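Local coordinates for proteasome assembly chaperone family protein (Pyrococcus furiosus DSM 3638, PDB 3WZ2) that probably acts as a PAC2-family chaperone in the assembly or activation of the archaeal proteasome, at residues G30-A36 with R185-A191; A37-A41 with I81-A85; V113-M119 with Y175-T181; E129-I133 with V148-K152. All coordinates share one frame; numbering follows the deposited sequence.

Contact 1: G30-A36 with R185-A191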
loop_
_atom_site.group_PDB
_atom_site.type_symbol
_atom_site.label_atom_id
_atom_site.label_comp_id
_atom_site.label_asym_id
_atom_site.label_seq_id
_atom_site.Cartn_x
_atom_site.Cartn_y
_atom_site.Cartn_z
ATOM N N GLY B 30 -5.538 -14.904 25.288
ATOM C CA GLY B 30 -6.592 -15.577 26.032
ATOM C C GLY B 30 -7.948 -14.943 25.963
ATOM O O GLY B 30 -8.875 -15.405 26.628
ATOM N N LEU B 31 -8.063 -13.838 25.235
ATOM C CA LEU B 31 -9.194 -12.916 25.370
ATOM C C LEU B 31 -9.539 -12.599 26.831
ATOM O O LEU B 31 -10.676 -12.330 27.180
ATOM C CB LEU B 31 -10.391 -13.464 24.644
ATOM C CG LEU B 31 -10.254 -13.581 23.136
ATOM C CD1 LEU B 31 -11.445 -14.329 22.565
ATOM C CD2 LEU B 31 -10.160 -12.216 22.461
ATOM N N VAL B 32 -8.525 -12.535 27.667
ATOM C CA VAL B 32 -8.713 -12.328 29.090
ATOM C C VAL B 32 -9.336 -10.986 29.328
ATOM O O VAL B 32 -10.340 -10.860 30.036
ATOM C CB VAL B 32 -7.394 -12.485 29.857
ATOM C CG1 VAL B 32 -7.531 -12.172 31.323
ATOM C CG2 VAL B 32 -6.859 -13.904 29.696
ATOM N N GLY B 33 -8.725 -9.954 28.785
ATOM C CA GLY B 33 -9.234 -8.597 29.014
ATOM C C GLY B 33 -10.589 -8.393 28.397
ATOM O O GLY B 33 -11.446 -7.709 28.981
ATOM N N HIS B 34 -10.778 -8.969 27.212
ATOM C CA HIS B 34 -12.068 -8.892 26.498
ATOM C C HIS B 34 -13.224 -9.509 27.269
ATOM O O HIS B 34 -14.275 -8.899 27.470
ATOM C CB HIS B 34 -11.916 -9.595 25.162
ATOM C CG HIS B 34 -13.147 -9.577 24.333
ATOM N ND1 HIS B 34 -13.513 -8.484 23.575
ATOM C CD2 HIS B 34 -14.094 -10.526 24.115
ATOM C CE1 HIS B 34 -14.659 -8.738 22.967
ATOM N NE2 HIS B 34 -15.019 -9.977 23.255
ATOM N N ILE B 35 -13.009 -10.713 27.794
ATOM C CA ILE B 35 -14.035 -11.334 28.639
ATOM C C ILE B 35 -14.273 -10.508 29.905
ATOM O O ILE B 35 -15.406 -10.238 30.305
ATOM C CB ILE B 35 -13.599 -12.783 28.979
ATOM C CG1 ILE B 35 -13.598 -13.618 27.700
ATOM C CG2 ILE B 35 -14.541 -13.392 29.981
ATOM C CD1 ILE B 35 -12.768 -14.882 27.761
ATOM N N ALA B 36 -13.195 -10.116 30.570
ATOM C CA ALA B 36 -13.338 -9.379 31.820
ATOM C C ALA B 36 -14.133 -8.087 31.613
ATOM O O ALA B 36 -15.007 -7.736 32.400
ATOM C CB ALA B 36 -11.970 -9.075 32.383
ATOM N N ARG B 185 -5.930 -20.184 24.054
ATOM C CA ARG B 185 -7.362 -20.407 24.053
ATOM C C ARG B 185 -8.074 -19.302 24.811
ATOM O O ARG B 185 -7.494 -18.688 25.697
ATOM C CB ARG B 185 -7.705 -21.812 24.625
ATOM C CG ARG B 185 -7.507 -22.007 26.135
ATOM C CD ARG B 185 -7.202 -23.458 26.620
ATOM N NE ARG B 185 -7.170 -24.500 25.576
ATOM C CZ ARG B 185 -8.207 -25.200 25.108
ATOM N NH1 ARG B 185 -9.417 -25.047 25.592
ATOM N NH2 ARG B 185 -8.002 -26.112 24.161
ATOM N N PRO B 186 -9.360 -19.089 24.513
ATOM C CA PRO B 186 -10.129 -18.216 25.384
ATOM C C PRO B 186 -10.148 -18.714 26.807
ATOM O O PRO B 186 -10.338 -19.917 27.049
ATOM C CB PRO B 186 -11.552 -18.246 24.797
ATOM C CG PRO B 186 -11.433 -18.941 23.479
ATOM C CD PRO B 186 -10.229 -19.836 23.585
ATOM N N ASP B 187 -9.962 -17.802 27.757
ATOM C CA ASP B 187 -9.825 -18.190 29.173
ATOM C C ASP B 187 -10.685 -17.340 30.091
ATOM O O ASP B 187 -10.221 -16.369 30.697
ATOM C CB ASP B 187 -8.356 -18.177 29.598
ATOM C CG ASP B 187 -8.124 -18.896 30.936
ATOM O OD1 ASP B 187 -9.141 -19.184 31.647
ATOM O OD2 ASP B 187 -6.927 -19.147 31.244
ATOM N N PRO B 188 -11.947 -17.708 30.226
ATOM C CA PRO B 188 -12.807 -16.954 31.138
ATOM C C PRO B 188 -12.414 -17.077 32.609
ATOM O O PRO B 188 -12.791 -16.208 33.419
ATOM C CB PRO B 188 -14.210 -17.540 30.903
ATOM C CG PRO B 188 -14.009 -18.766 30.104
ATOM C CD PRO B 188 -12.674 -18.702 29.441
ATOM N N ARG B 189 -11.679 -18.116 32.962
ATOM C CA ARG B 189 -11.252 -18.279 34.354
ATOM C C ARG B 189 -10.154 -17.331 34.729
ATOM O O ARG B 189 -10.204 -16.761 35.796
ATOM C CB ARG B 189 -10.801 -19.704 34.625
ATOM C CG ARG B 189 -12.002 -20.626 34.591
ATOM C CD ARG B 189 -11.642 -22.077 34.755
ATOM N NE ARG B 189 -12.609 -22.798 33.942
ATOM C CZ ARG B 189 -13.819 -23.178 34.340
ATOM N NH1 ARG B 189 -14.241 -22.973 35.586
ATOM N NH2 ARG B 189 -14.588 -23.813 33.470
ATOM N N ALA B 190 -9.213 -17.113 33.824
ATOM C CA ALA B 190 -8.266 -16.036 33.964
ATOM C C ALA B 190 -8.939 -14.680 33.984
ATOM O O ALA B 190 -8.611 -13.848 34.822
ATOM C CB ALA B 190 -7.217 -16.085 32.850
ATOM N N ALA B 191 -9.956 -14.489 33.149
ATOM C CA ALA B 191 -10.726 -13.256 33.195
ATOM C C ALA B 191 -11.325 -13.027 34.571
ATOM O O ALA B 191 -11.302 -11.929 35.120
ATOM C CB ALA B 191 -11.793 -13.231 32.133
#

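Contact 2: A37-A41 with I81-A85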
loop_
_atom_site.group_PDB
_atom_site.type_symbol
_atom_site.label_atom_id
_atom_site.label_comp_id
_atom_site.label_asym_id
_atom_site.label_seq_id
_atom_site.Cartn_x
_atom_site.Cartn_y
_atom_site.Cartn_z
ATOM N N ALA B 37 -13.806 -7.352 30.564
ATOM C CA ALA B 37 -14.395 -6.025 30.380
ATOM C C ALA B 37 -15.841 -6.111 29.971
ATOM O O ALA B 37 -16.653 -5.297 30.429
ATOM C CB ALA B 37 -13.603 -5.228 29.350
ATOM N N ASN B 38 -16.151 -7.069 29.115
ATOM C CA ASN B 38 -17.550 -7.343 28.746
ATOM C C ASN B 38 -18.382 -7.789 29.925
ATOM O O ASN B 38 -19.472 -7.266 30.154
ATOM C CB ASN B 38 -17.640 -8.365 27.632
ATOM C CG ASN B 38 -17.425 -7.740 26.259
ATOM O OD1 ASN B 38 -18.349 -7.161 25.688
ATOM N ND2 ASN B 38 -16.187 -7.807 25.744
ATOM N N PHE B 39 -17.822 -8.673 30.741
ATOM C CA PHE B 39 -18.493 -9.060 31.959
ATOM C C PHE B 39 -18.750 -7.865 32.848
ATOM O O PHE B 39 -19.855 -7.666 33.326
ATOM C CB PHE B 39 -17.678 -10.092 32.707
ATOM C CG PHE B 39 -18.371 -10.619 33.920
ATOM C CD1 PHE B 39 -19.566 -11.320 33.780
ATOM C CD2 PHE B 39 -17.847 -10.437 35.176
ATOM C CE1 PHE B 39 -20.212 -11.814 34.867
ATOM C CE2 PHE B 39 -18.508 -10.926 36.286
ATOM C CZ PHE B 39 -19.695 -11.622 36.125
ATOM N N LEU B 40 -17.734 -7.045 33.107
ATOM C CA LEU B 40 -17.964 -5.915 33.987
ATOM C C LEU B 40 -18.980 -4.939 33.486
ATOM O O LEU B 40 -19.692 -4.339 34.283
ATOM C CB LEU B 40 -16.693 -5.147 34.260
ATOM C CG LEU B 40 -15.746 -5.815 35.236
ATOM C CD1 LEU B 40 -14.331 -5.319 35.021
ATOM C CD2 LEU B 40 -16.204 -5.527 36.649
ATOM N N ALA B 41 -18.994 -4.688 32.189
ATOM C CA ALA B 41 -19.896 -3.684 31.664
ATOM C C ALA B 41 -21.342 -4.138 31.854
ATOM O O ALA B 41 -22.211 -3.337 32.182
ATOM C CB ALA B 41 -19.616 -3.455 30.203
ATOM N N ILE B 81 -15.447 4.291 32.962
ATOM C CA ILE B 81 -15.585 4.020 31.538
ATOM C C ILE B 81 -14.900 2.703 31.243
ATOM O O ILE B 81 -13.788 2.461 31.714
ATOM C CB ILE B 81 -14.929 5.107 30.693
ATOM C CG1 ILE B 81 -15.537 6.487 31.011
ATOM C CG2 ILE B 81 -15.052 4.785 29.216
ATOM C CD1 ILE B 81 -14.823 7.636 30.357
ATOM N N ILE B 82 -15.570 1.854 30.463
ATOM C CA ILE B 82 -14.982 0.608 29.965
ATOM C C ILE B 82 -14.926 0.622 28.459
ATOM O O ILE B 82 -15.931 0.908 27.814
ATOM C CB ILE B 82 -15.792 -0.595 30.435
ATOM C CG1 ILE B 82 -15.719 -0.635 31.958
ATOM C CG2 ILE B 82 -15.248 -1.884 29.859
ATOM C CD1 ILE B 82 -16.425 -1.796 32.567
ATOM N N ALA B 83 -13.758 0.315 27.900
ATOM C CA ALA B 83 -13.543 0.311 26.465
ATOM C C ALA B 83 -13.453 -1.109 25.958
ATOM O O ALA B 83 -12.611 -1.886 26.446
ATOM C CB ALA B 83 -12.251 1.051 26.149
ATOM N N ILE B 84 -14.236 -1.410 24.921
ATOM C CA ILE B 84 -14.378 -2.766 24.372
ATOM C C ILE B 84 -14.148 -2.694 22.876
ATOM O O ILE B 84 -14.513 -1.714 22.243
ATOM C CB ILE B 84 -15.815 -3.280 24.671
ATOM C CG1 ILE B 84 -15.910 -3.585 26.225
ATOM C CG2 ILE B 84 -16.202 -4.448 23.758
ATOM C CD1 ILE B 84 -17.252 -4.010 26.744
ATOM N N ALA B 85 -13.572 -3.739 22.308
ATOM C CA ALA B 85 -13.506 -3.897 20.877
ATOM C C ALA B 85 -13.855 -5.319 20.465
ATOM O O ALA B 85 -13.302 -6.265 21.000
ATOM C CB ALA B 85 -12.104 -3.552 20.379
#

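Contact 3: V113-M119 with Y175-T181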
loop_
_atom_site.group_PDB
_atom_site.type_symbol
_atom_site.label_atom_id
_atom_site.label_comp_id
_atom_site.label_asym_id
_atom_site.label_seq_id
_atom_site.Cartn_x
_atom_site.Cartn_y
_atom_site.Cartn_z
ATOM N N VAL B 113 -6.029 4.832 34.738
ATOM C CA VAL B 113 -6.104 4.145 33.486
ATOM C C VAL B 113 -5.663 2.729 33.736
ATOM O O VAL B 113 -4.512 2.483 34.052
ATOM C CB VAL B 113 -5.193 4.826 32.449
ATOM C CG1 VAL B 113 -5.436 4.266 31.067
ATOM C CG2 VAL B 113 -5.438 6.329 32.441
ATOM N N ILE B 114 -6.570 1.777 33.559
ATOM C CA ILE B 114 -6.314 0.398 33.943
ATOM C C ILE B 114 -6.568 -0.475 32.728
ATOM O O ILE B 114 -7.678 -0.530 32.218
ATOM C CB ILE B 114 -7.253 -0.039 35.086
ATOM C CG1 ILE B 114 -7.062 0.830 36.313
ATOM C CG2 ILE B 114 -6.974 -1.478 35.476
ATOM C CD1 ILE B 114 -8.181 0.744 37.340
ATOM N N SER B 115 -5.551 -1.195 32.287
ATOM C CA SER B 115 -5.728 -2.191 31.242
ATOM C C SER B 115 -5.829 -3.593 31.829
ATOM O O SER B 115 -5.158 -3.931 32.784
ATOM C CB SER B 115 -4.544 -2.106 30.246
ATOM O OG SER B 115 -4.560 -0.866 29.562
ATOM N N LEU B 116 -6.722 -4.378 31.260
ATOM C CA LEU B 116 -6.917 -5.753 31.623
ATOM C C LEU B 116 -6.376 -6.621 30.508
ATOM O O LEU B 116 -6.785 -6.480 29.356
ATOM C CB LEU B 116 -8.407 -6.033 31.780
ATOM C CG LEU B 116 -9.139 -5.066 32.681
ATOM C CD1 LEU B 116 -10.572 -5.526 32.781
ATOM C CD2 LEU B 116 -8.483 -4.991 34.053
ATOM N N ALA B 117 -5.416 -7.459 30.828
ATOM C CA ALA B 117 -4.707 -8.226 29.802
ATOM C C ALA B 117 -4.497 -9.654 30.265
ATOM O O ALA B 117 -4.704 -9.977 31.448
ATOM C CB ALA B 117 -3.368 -7.579 29.502
ATOM N N GLY B 118 -3.989 -10.473 29.344
ATOM C CA GLY B 118 -3.572 -11.832 29.631
ATOM C C GLY B 118 -2.070 -12.002 29.527
ATOM O O GLY B 118 -1.409 -11.188 28.950
ATOM N N MET B 119 -1.524 -13.019 30.173
ATOM C CA MET B 119 -0.096 -13.325 30.068
ATOM C C MET B 119 0.019 -14.805 29.797
ATOM O O MET B 119 -0.378 -15.633 30.638
ATOM C CB MET B 119 0.615 -13.004 31.369
ATOM C CG MET B 119 2.104 -13.290 31.415
ATOM S SD MET B 119 2.689 -13.260 33.142
ATOM C CE MET B 119 4.400 -13.770 32.950
ATOM N N TYR B 175 -2.042 1.471 34.939
ATOM C CA TYR B 175 -1.837 0.132 35.424
ATOM C C TYR B 175 -2.214 -0.879 34.355
ATOM O O TYR B 175 -3.098 -0.620 33.540
ATOM C CB TYR B 175 -2.695 -0.168 36.641
ATOM C CG TYR B 175 -2.829 0.938 37.674
ATOM C CD1 TYR B 175 -3.529 2.072 37.387
ATOM C CD2 TYR B 175 -2.269 0.831 38.964
ATOM C CE1 TYR B 175 -3.684 3.077 38.316
ATOM C CE2 TYR B 175 -2.432 1.844 39.918
ATOM C CZ TYR B 175 -3.160 2.948 39.578
ATOM O OH TYR B 175 -3.325 3.951 40.480
ATOM N N VAL B 176 -1.554 -2.036 34.380
ATOM C CA VAL B 176 -2.063 -3.225 33.718
ATOM C C VAL B 176 -2.191 -4.376 34.744
ATOM O O VAL B 176 -1.285 -4.621 35.516
ATOM C CB VAL B 176 -1.146 -3.654 32.568
ATOM C CG1 VAL B 176 -1.764 -4.789 31.759
ATOM C CG2 VAL B 176 -0.825 -2.474 31.639
ATOM N N LEU B 177 -3.325 -5.058 34.722
ATOM C CA LEU B 177 -3.499 -6.317 35.439
ATOM C C LEU B 177 -3.408 -7.449 34.428
ATOM O O LEU B 177 -4.096 -7.398 33.395
ATOM C CB LEU B 177 -4.856 -6.338 36.109
ATOM C CG LEU B 177 -5.130 -5.207 37.097
ATOM C CD1 LEU B 177 -6.551 -5.301 37.611
ATOM C CD2 LEU B 177 -4.160 -5.298 38.246
ATOM N N LEU B 178 -2.526 -8.423 34.699
ATOM C CA LEU B 178 -2.293 -9.515 33.791
ATOM C C LEU B 178 -2.670 -10.856 34.391
ATOM O O LEU B 178 -2.026 -11.332 35.329
ATOM C CB LEU B 178 -0.835 -9.558 33.390
ATOM C CG LEU B 178 -0.354 -8.311 32.671
ATOM C CD1 LEU B 178 0.571 -7.529 33.567
ATOM C CD2 LEU B 178 0.366 -8.677 31.427
ATOM N N GLY B 179 -3.697 -11.467 33.824
ATOM C CA GLY B 179 -4.085 -12.818 34.213
ATOM C C GLY B 179 -3.250 -13.811 33.474
ATOM O O GLY B 179 -3.321 -13.892 32.240
ATOM N N GLU B 180 -2.457 -14.560 34.208
ATOM C CA GLU B 180 -1.825 -15.762 33.662
ATOM C C GLU B 180 -2.841 -16.672 33.021
ATOM O O GLU B 180 -3.977 -16.847 33.506
ATOM C CB GLU B 180 -1.079 -16.562 34.729
ATOM C CG GLU B 180 0.136 -15.865 35.295
ATOM C CD GLU B 180 0.881 -16.724 36.319
ATOM O OE1 GLU B 180 0.256 -17.683 36.838
ATOM O OE2 GLU B 180 2.076 -16.467 36.595
ATOM N N THR B 181 -2.457 -17.214 31.880
ATOM C CA THR B 181 -3.350 -18.069 31.087
ATOM C C THR B 181 -2.482 -18.970 30.205
ATOM O O THR B 181 -1.258 -18.749 30.062
ATOM C CB THR B 181 -4.356 -17.220 30.270
ATOM O OG1 THR B 181 -5.321 -18.073 29.625
ATOM C CG2 THR B 181 -3.661 -16.369 29.216
HETATM O O HOH W 1 -3.005 1.035 31.196
#

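Contact 4: E129-I133 with V148-K152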
loop_
_atom_site.group_PDB
_atom_site.type_symbol
_atom_site.label_atom_id
_atom_site.label_comp_id
_atom_site.label_asym_id
_atom_site.label_seq_id
_atom_site.Cartn_x
_atom_site.Cartn_y
_atom_site.Cartn_z
ATOM N N GLU B 129 -2.122 -17.281 38.334
ATOM C CA GLU B 129 -2.050 -16.080 39.153
ATOM C C GLU B 129 -2.392 -14.790 38.322
ATOM O O GLU B 129 -2.664 -14.841 37.115
ATOM C CB GLU B 129 -0.647 -15.962 39.756
ATOM C CG GLU B 129 -0.187 -17.122 40.658
ATOM C CD GLU B 129 -0.876 -17.249 42.042
ATOM O OE1 GLU B 129 -1.930 -16.626 42.321
ATOM O OE2 GLU B 129 -0.358 -18.058 42.856
ATOM N N VAL B 130 -2.409 -13.650 39.001
ATOM C CA VAL B 130 -2.567 -12.329 38.372
ATOM C C VAL B 130 -1.399 -11.424 38.753
ATOM O O VAL B 130 -1.065 -11.298 39.912
ATOM C CB VAL B 130 -3.871 -11.638 38.833
ATOM C CG1 VAL B 130 -4.032 -10.245 38.189
ATOM C CG2 VAL B 130 -5.054 -12.509 38.498
ATOM N N TRP B 131 -0.760 -10.846 37.748
ATOM C CA TRP B 131 0.330 -9.909 37.973
ATOM C C TRP B 131 -0.142 -8.503 37.709
ATOM O O TRP B 131 -1.167 -8.282 37.108
ATOM C CB TRP B 131 1.516 -10.232 37.050
ATOM C CG TRP B 131 2.133 -11.573 37.238
ATOM C CD1 TRP B 131 1.639 -12.754 36.809
ATOM C CD2 TRP B 131 3.399 -11.873 37.853
ATOM N NE1 TRP B 131 2.508 -13.780 37.110
ATOM C CE2 TRP B 131 3.598 -13.266 37.748
ATOM C CE3 TRP B 131 4.397 -11.098 38.432
ATOM C CZ2 TRP B 131 4.740 -13.906 38.250
ATOM C CZ3 TRP B 131 5.547 -11.732 38.931
ATOM C CH2 TRP B 131 5.703 -13.120 38.848
ATOM N N GLY B 132 0.668 -7.540 38.105
ATOM C CA GLY B 132 0.368 -6.153 37.912
ATOM C C GLY B 132 1.611 -5.398 37.478
ATOM O O GLY B 132 2.750 -5.825 37.767
ATOM N N ILE B 133 1.405 -4.269 36.796
ATOM C CA ILE B 133 2.495 -3.348 36.530
ATOM C C ILE B 133 1.905 -1.952 36.461
ATOM O O ILE B 133 0.793 -1.749 35.997
ATOM C CB ILE B 133 3.255 -3.739 35.229
ATOM C CG1 ILE B 133 4.417 -2.789 34.924
ATOM C CG2 ILE B 133 2.319 -3.755 34.052
ATOM C CD1 ILE B 133 5.568 -2.845 35.917
ATOM N N VAL B 148 -0.751 -7.547 44.931
ATOM C CA VAL B 148 -0.539 -7.973 43.552
ATOM C C VAL B 148 0.981 -8.001 43.298
ATOM O O VAL B 148 1.656 -7.051 43.573
ATOM C CB VAL B 148 -1.209 -7.004 42.577
ATOM C CG1 VAL B 148 -0.918 -7.402 41.120
ATOM C CG2 VAL B 148 -2.703 -6.964 42.813
ATOM N N LYS B 149 1.490 -9.087 42.753
ATOM C CA LYS B 149 2.888 -9.178 42.376
ATOM C C LYS B 149 3.169 -8.297 41.179
ATOM O O LYS B 149 2.426 -8.357 40.200
ATOM C CB LYS B 149 3.246 -10.604 41.933
ATOM C CG LYS B 149 3.141 -11.660 42.999
ATOM C CD LYS B 149 4.474 -12.312 43.356
ATOM C CE LYS B 149 4.276 -13.270 44.538
ATOM N NZ LYS B 149 4.474 -12.557 45.837
ATOM N N ILE B 150 4.321 -7.628 41.208
ATOM C CA ILE B 150 4.777 -6.781 40.130
ATOM C C ILE B 150 5.561 -7.573 39.123
ATOM O O ILE B 150 6.500 -8.246 39.461
ATOM C CB ILE B 150 5.661 -5.649 40.664
ATOM C CG1 ILE B 150 4.877 -4.816 41.678
ATOM C CG2 ILE B 150 6.205 -4.778 39.544
ATOM C CD1 ILE B 150 3.547 -4.270 41.211
ATOM N N LEU B 151 5.139 -7.520 37.868
ATOM C CA LEU B 151 5.922 -8.076 36.803
ATOM C C LEU B 151 7.257 -7.332 36.673
ATOM O O LEU B 151 7.274 -6.105 36.527
ATOM C CB LEU B 151 5.142 -7.968 35.496
ATOM C CG LEU B 151 5.742 -8.687 34.279
ATOM C CD1 LEU B 151 5.899 -10.182 34.512
ATOM C CD2 LEU B 151 4.876 -8.422 33.045
ATOM N N LYS B 152 8.355 -8.063 36.693
ATOM C CA LYS B 152 9.679 -7.452 36.674
ATOM C C LYS B 152 10.225 -7.354 35.252
ATOM O O LYS B 152 10.796 -6.333 34.881
ATOM C CB LYS B 152 10.648 -8.233 37.563
ATOM C CG LYS B 152 10.316 -8.130 39.041
ATOM C CD LYS B 152 10.250 -6.682 39.531
ATOM C CE LYS B 152 10.412 -6.627 41.046
ATOM N NZ LYS B 152 9.522 -5.600 41.628
HETATM O O HOH W 2 0.082 -11.408 42.284
#

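Contact 1: G30-A36 with R185-A191
The methyl group of A191 sits against the side of helix 32-43, where it meets V32 O and CG2 of I35 at once; the I35 CG2 to A191 CB distance of 3.5 Å is tighter than an ordinary van der Waals contact. I35 points at the partner segment and spreads its two branches over two parts of it. CG2, anti to the backbone N, lies on A191, while CD1 at the end of the other branch reaches the P188 ring, 3.8 Å from P188 N. V32 CG2 meets A190 CB at 3.9 Å, and A36 CB adds a looser touch on A191.

Where the segments enter their helices, D187 N donates to G30 O (2.9 Å, 147° at the hydrogen). D187 also N-caps helix 188-202: its OD1 takes A190 N at 3.0 Å from above the carboxylate plane and R189 N weakly. OD2 bonds to T181 OG1, which ties the cap to strand 174-181.

Small methyls and branched tips let the two helix starts approach closely, and L222 touches I35 from outside. The side chains that meet across this buried junction are apolar, while the polar link between the segments is a backbone bond, from D187 N to G30 O.

Contact 2: A37-A41 with I81-A85
I82 projects from strand 80-85 into the side of helix 32-43, and its two branches divide the work between them. Its CB, directed at the helix, splits the chain. CG2, placed anti to the backbone N, rests on A37, 3.8 Å from A37 CB and 3.7 Å from A37 O. The other arm leaves through CG1, anti to the carbonyl carbon (chi1 -63°), and stays extended, which carries CD1 one turn further along the helix. There CD1 meets L40 CB at 3.8 Å and A41 N at 3.9 Å, with A41 CB a little beyond.

Two residues on, I84 meets the helix differently, both CG2 and CD1 lying on the N38 amide. CD1 is 3.5 Å from OD1 of N38 and also approaches A41 CB, CG2 is near both ends of the amide, and CG1 comes to 4.2 Å from A37 CB. The amide is held by ND2, which bonds to H34 O one turn back, so N38 presents its apolar neighbour with an amide already tied to its own helix.

The axes of these short pieces pass 8.7 Å apart at 134°, the helix running broadly against the strand, and helix 188-202 covers L40. This is the layered packing of an alpha/beta fold: helix 32-43 connects strand 21-24 to strand 47-53 and, on the way, lies across strand 80-85 of the mixed sheet.

Contact 3: V113-M119 with Y175-T181
L116 and L177 run abreast on one face of the sheet, with CD2 of L116 4.1 Å from CD1 of L177. I114 joins them there, its CG1 reaching the Y175 ring at CD1 (3.9 Å) from an oblique direction, while V113 O sits in the plane of that ring at its edge. On the reverse face A117 CB touches V176 CG1 at 3.9 Å, and M119 CB lies 4.2 Å from L178 CB. The M119 chain, CG anti to the backbone N (chi1 179°) and extended beyond, runs outward beside E180.

Beneath these side chains an unbroken ladder of seven backbone hydrogen bonds joins strands 112-120 and 174-181, alternating donors as parallel neighbours do. They form the central parallel part of the mixed sheet in this alpha/beta fold. The bond from S115 N to Y175 O is almost straight (2.8 Å, 172°), and the same carbonyl also takes a water that donates to S115 OG.

Further out, S115 OG bonds to E24 on the adjoining strand, and Y175 OH reaches E142 of helix 137-145. E180 is fixed by K125 in a salt bridge and by the backbone N of E129. Helix 188-202 packs against I114, L116 and Y175, whereas helix 158-169 covers S115, A117 and V176 on the other face.

Contact 4: E129-I133 with V148-K152
W131 lays the six-membered part of its indole against the chain at K149 to L151. CD1 of L151 stands over one ring face, offset toward the rim, 4.3 Å from W131 CE3. I150 O and L151 N instead meet the ring edge near its plane, the former 3.7 Å from W131 CZ3. K149 CB comes in obliquely at CE3, and its aliphatic start flanks the ring while its ammonium end turns off from it. With CG anti to the carbonyl carbon (chi1 -62°), the indole is swung back along its own strand, where NE1 bonds to OE2 of E180 on strand 174-181; this bond would help fix the ring's rotation.

Behind the tryptophan, G132 has no side chain, and V148 CG1 lies close over its backbone, 3.4 Å from G132 N. G132 makes both direct bonds of the contact: its N-H goes to K149 O (2.9 Å, 148°) and its carbonyl accepts L151 N at 2.9 Å. Nearer the start of the strand the chains spread, and a water fills in, donating to V130 O and accepting from K149 N. At the far end the side chains of I133 and I150 cross at about a right angle, I133 CD1 4.2 Å from I150 CG2, and I133 CD1 also touches L151 O.

L151 and I133 also pack on I63 and G66 of a neighbouring subunit. The contact joins the two strands of a beta-alpha-beta unit: strand 130-134, helix 137-145, whose residues N140 and L143 pack on I150, and the short, weakly bonded strand 149-150 at the sheet's margin within the chain.

From the N terminus, contact 1 opens at 30-36, the start of helix 32-43 and the residues just before it, and contact 2 at 37-41, its next turn. Contact 2 closes first, at 81-85, tying that helix to the sheet. Contact 3 then opens at 113-119, and contact 4 opens and closes inside it, at 129-133 and 148-152, before 175-181 completes contact 3. Contact 1 closes last, at 185-191, so its loop encloses all the others; none cross. Contacts 3 and 4 share the sheet through neighbouring strands 174-181 and 130-134, their centres about 9 Å apart. Contact 1 joins two helix starts and lies against contact 3, whereas contacts 2 and 4 lie farthest apart, about 21 Å between centres.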